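Local coordinates for protein chitinase (Chromobacterium violaceum, PDB 4TXG) that probably binds chitin and hydrolyses its glycosidic bonds, at residues G259-F262 / R268-S271; G273-T278 / P325-F330. One frame throughout, in Å; residues are numbered along the deposited sequence.

Interaction 1 (G259-F262 / R268-S271)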
# COMPACT_ATOMS: atom_id res chain seq x y z
N GLY A 259 3.45 16.41 1.23
CA GLY A 259 4.43 17.43 1.56
C GLY A 259 3.90 18.85 1.63
O GLY A 259 4.67 19.81 1.61
N GLY A 260 2.59 19.00 1.70
CA GLY A 260 1.99 20.32 1.74
C GLY A 260 0.49 20.19 1.81
O GLY A 260 -0.03 19.11 2.05
N TYR A 261 -0.22 21.29 1.59
CA TYR A 261 -1.68 21.27 1.64
C TYR A 261 -2.25 22.40 0.80
O TYR A 261 -1.56 23.39 0.53
CB TYR A 261 -2.19 21.36 3.08
CG TYR A 261 -1.65 22.54 3.86
CD1 TYR A 261 -2.28 23.79 3.81
CD2 TYR A 261 -0.52 22.41 4.67
CE1 TYR A 261 -1.79 24.86 4.53
CE2 TYR A 261 -0.03 23.47 5.38
CZ TYR A 261 -0.66 24.69 5.32
OH TYR A 261 -0.15 25.74 6.04
N PHE A 262 -3.50 22.26 0.38
CA PHE A 262 -4.12 23.26 -0.48
C PHE A 262 -4.81 24.33 0.36
O PHE A 262 -5.38 24.02 1.40
CB PHE A 262 -5.10 22.59 -1.43
CG PHE A 262 -4.44 21.72 -2.45
CD1 PHE A 262 -3.85 22.28 -3.57
CD2 PHE A 262 -4.39 20.35 -2.28
CE1 PHE A 262 -3.22 21.49 -4.51
CE2 PHE A 262 -3.76 19.54 -3.21
CZ PHE A 262 -3.17 20.12 -4.33
N ARG A 268 -1.41 25.48 -3.59
CA ARG A 268 -0.72 24.56 -2.68
C ARG A 268 0.32 25.28 -1.83
O ARG A 268 1.14 26.04 -2.35
CB ARG A 268 -0.06 23.43 -3.48
CG ARG A 268 0.48 22.28 -2.63
CD ARG A 268 1.03 21.21 -3.56
NE ARG A 268 1.56 20.05 -2.85
CZ ARG A 268 2.77 20.00 -2.30
NH1 ARG A 268 3.56 21.06 -2.35
NH2 ARG A 268 3.17 18.90 -1.68
N VAL A 269 0.27 25.04 -0.52
CA VAL A 269 1.25 25.59 0.42
C VAL A 269 2.36 24.55 0.63
O VAL A 269 2.09 23.44 1.08
CB VAL A 269 0.59 25.94 1.78
CG1 VAL A 269 1.63 26.49 2.75
CG2 VAL A 269 -0.54 26.94 1.59
N ALA A 270 3.59 24.91 0.28
CA ALA A 270 4.71 23.96 0.37
C ALA A 270 5.29 23.95 1.78
O ALA A 270 6.38 24.46 2.02
CB ALA A 270 5.79 24.31 -0.66
N SER A 271 4.54 23.36 2.70
CA SER A 271 4.86 23.38 4.12
C SER A 271 5.87 22.31 4.54
O SER A 271 6.55 22.44 5.56
CB SER A 271 3.58 23.20 4.94
OG SER A 271 3.04 21.90 4.71
O HOH W 1 2.98 15.94 -1.59
O HOH W 2 6.05 20.89 -0.69

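Interaction 2 (G273-T278 / P325-F330)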
# COMPACT_ATOMS: atom_id res chain seq x y z
N GLY A 273 4.86 19.06 5.04
CA GLY A 273 4.00 17.94 5.44
C GLY A 273 4.69 16.88 6.28
O GLY A 273 5.32 17.18 7.29
N PHE A 274 4.56 15.63 5.86
CA PHE A 274 5.19 14.50 6.54
C PHE A 274 6.72 14.64 6.65
O PHE A 274 7.31 14.19 7.62
CB PHE A 274 4.87 13.19 5.81
CG PHE A 274 3.56 12.56 6.22
CD1 PHE A 274 3.44 11.93 7.45
CD2 PHE A 274 2.48 12.56 5.35
CE1 PHE A 274 2.24 11.34 7.82
CE2 PHE A 274 1.28 11.96 5.72
CZ PHE A 274 1.16 11.35 6.95
N TYR A 275 7.36 15.23 5.65
CA TYR A 275 8.82 15.30 5.66
C TYR A 275 9.31 16.15 6.83
O TYR A 275 10.21 15.74 7.58
CB TYR A 275 9.35 15.87 4.35
CG TYR A 275 9.05 15.00 3.15
CD1 TYR A 275 9.74 13.81 2.94
CD2 TYR A 275 8.09 15.38 2.22
CE1 TYR A 275 9.48 13.01 1.84
CE2 TYR A 275 7.83 14.60 1.11
CZ TYR A 275 8.52 13.42 0.93
OH TYR A 275 8.27 12.63 -0.17
N SER A 276 8.71 17.32 7.01
CA SER A 276 9.16 18.23 8.05
C SER A 276 8.60 17.82 9.41
O SER A 276 9.21 18.09 10.44
CB SER A 276 8.78 19.68 7.69
OG SER A 276 7.42 19.77 7.30
N MET A 277 7.46 17.13 9.40
CA MET A 277 6.85 16.68 10.65
C MET A 277 7.66 15.54 11.27
O MET A 277 7.75 15.45 12.50
CB MET A 277 5.39 16.24 10.43
CG MET A 277 4.67 15.76 11.71
SD MET A 277 4.76 13.96 11.97
CE MET A 277 3.56 13.44 10.77
N THR A 278 8.25 14.68 10.44
CA THR A 278 9.00 13.54 10.97
C THR A 278 10.50 13.77 11.10
O THR A 278 11.14 13.10 11.89
CB THR A 278 8.81 12.26 10.11
OG1 THR A 278 9.28 12.49 8.77
CG2 THR A 278 7.34 11.85 10.07
N PRO A 325 7.72 16.00 -7.13
CA PRO A 325 8.72 17.04 -7.43
C PRO A 325 8.53 18.32 -6.60
O PRO A 325 9.49 19.02 -6.30
CB PRO A 325 8.50 17.33 -8.92
CG PRO A 325 7.98 16.05 -9.46
CD PRO A 325 7.12 15.46 -8.37
N LEU A 326 7.28 18.61 -6.24
CA LEU A 326 6.97 19.77 -5.40
C LEU A 326 7.56 19.67 -3.99
O LEU A 326 7.62 20.66 -3.27
CB LEU A 326 5.45 19.94 -5.31
CG LEU A 326 4.76 20.28 -6.64
CD1 LEU A 326 3.26 20.28 -6.44
CD2 LEU A 326 5.24 21.63 -7.12
N ASP A 327 7.96 18.46 -3.60
CA ASP A 327 8.49 18.19 -2.26
C ASP A 327 10.01 18.03 -2.19
O ASP A 327 10.56 17.83 -1.11
CB ASP A 327 7.85 16.91 -1.70
CG ASP A 327 6.36 17.02 -1.56
OD1 ASP A 327 5.85 18.16 -1.47
OD2 ASP A 327 5.68 15.96 -1.52
N TRP A 328 10.69 18.11 -3.33
CA TRP A 328 12.12 17.75 -3.36
C TRP A 328 13.01 18.59 -2.45
O TRP A 328 13.98 18.07 -1.89
CB TRP A 328 12.65 17.81 -4.79
CG TRP A 328 12.18 16.67 -5.63
CD1 TRP A 328 11.45 15.60 -5.22
CD2 TRP A 328 12.40 16.50 -7.04
NE1 TRP A 328 11.20 14.76 -6.28
CE2 TRP A 328 11.77 15.29 -7.41
CE3 TRP A 328 13.07 17.25 -8.01
CZ2 TRP A 328 11.79 14.81 -8.72
CZ3 TRP A 328 13.08 16.77 -9.32
CH2 TRP A 328 12.44 15.56 -9.66
N THR A 329 12.68 19.87 -2.27
CA THR A 329 13.49 20.70 -1.38
C THR A 329 13.41 20.20 0.07
O THR A 329 14.31 20.46 0.86
CB THR A 329 13.06 22.18 -1.43
OG1 THR A 329 11.74 22.33 -0.87
CG2 THR A 329 13.07 22.68 -2.87
N PHE A 330 12.35 19.48 0.40
CA PHE A 330 12.24 18.85 1.71
C PHE A 330 12.80 17.43 1.70
O PHE A 330 13.57 17.05 2.59
CB PHE A 330 10.79 18.79 2.19
CG PHE A 330 10.19 20.14 2.47
CD1 PHE A 330 10.49 20.80 3.64
CD2 PHE A 330 9.33 20.73 1.56
CE1 PHE A 330 9.95 22.05 3.91
CE2 PHE A 330 8.78 21.98 1.82
CZ PHE A 330 9.09 22.64 2.99
O HOH W 3 6.55 13.56 -2.01

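Interaction 1 (G259-F262 / R268-S271)
Tyr261 and Val269 form the antiparallel hydrogen-bonded pair of a short beta hairpin. Val269 N gives a nearly straight bond to Tyr261 O (2.7 Å, 173° at the hydrogen). Tyr261 N returns a longer bond of 3.2 Å to Val269 O. Phe262 and Arg268 follow as the non-hydrogen-bonded pair.

Apolar contacts lie on both faces of the hairpin. Tyr261 CG sits between its backbone N and carbonyl carbon (chi1 54°), which turns the ring along Val269. Val269 CB stands over one ring face, 4.0 Å from the Tyr261 ring centroid, as a CH-pi contact. On the other side, Arg268 CG lies over one face of the Phe262 ring, offset toward the rim, and Arg268 CB comes 3.8 Å from Phe262 CE1. Ring and guanidinium planes are 82° apart.

Among the polar groups, Ser271 OG approaches the Tyr261 ring obliquely, 3.5 Å from CE2, and has a weak hydrogen bond with Gly273 N. The extended Arg268 chain brings the guanidinium over Gly260 CA. Water 1 joins Arg268 NH2 (3.0 Å) to Gly259 N. Water 2 accepts from Arg268 NH1 (3.0 Å) and lies 2.9 Å from Gly259 O, to which it can donate. Ala256 O accepts from Arg268 NE.

Every guanidinium nitrogen thus has a partner, which fixes the group's rotation. The arginine is bound to Gly259 of its own hairpin through water, and to Asp327 of the 325-330 segment through charge.

Interaction 2 (G273-T278 / P325-F330)
Tyr275 meets Asp327 and Phe330 with two different parts of its side chain. Its CG lies anti to the carbonyl carbon (chi1 -64°), and the ring reaches from helix 273-278 across to the 3-10 segment 325-327. There Tyr275 CE2 touches Asp327 CB at 3.6 Å. The two side chains run at about a right angle to each other, with ring and carboxylate planes 62° apart. Asp327 OD2 lies at the ring edge, in its plane, 3.7 Å from Tyr275 CE2.

At its root, Tyr275 CB packs on Phe330 CB at 3.9 Å. Phe330 meets the tyrosine through its CB, not its phenyl ring.

Water 3 links the polar ends. It accepts from Tyr275 OH at 2.7 Å and donates to Asp327 OD2 at 2.6 Å. Tyr315 N donates to the same hydroxyl, while Asp327 OD1 pairs with Arg268. The buried phenol oxygen thus has two partners, and each carboxylate oxygen has one of its own.

Within the first helix, Thr278 OG1 bonds to Phe274 O at 2.8 Å. Phe313 stacks on Phe274 and meets Tyr275 edge-to-face.

Phe313 occupies the last variable position of the family 18 signature DxxDxDxE, and Tyr315 is the residue directly after the motif. The contact belongs to the loop side of a TIM barrel, where the excursions following the adjacent parallel strands 247-253 and 308-312 pack together.

Interactions 1 and 2 touch directly, with centres about 9 Å apart. Interaction 1 is partly buried and holds a hairpin within one excursion of the barrel. Interaction 2 is buried and smaller in area, and it joins that excursion to the next one. Their chemistry differs accordingly: backbone pairing plus an arginine in the first, side-chain contacts and no direct hydrogen bond between its segments in the second. Water bridges occur in both. The salt bridge from Arg268 NH2 to Asp327 OD1, 2.8 Å, couples them, so each contact supplies one charge. Chain continuity adds to this, because helix 273-278 follows strand 268-269 almost at once.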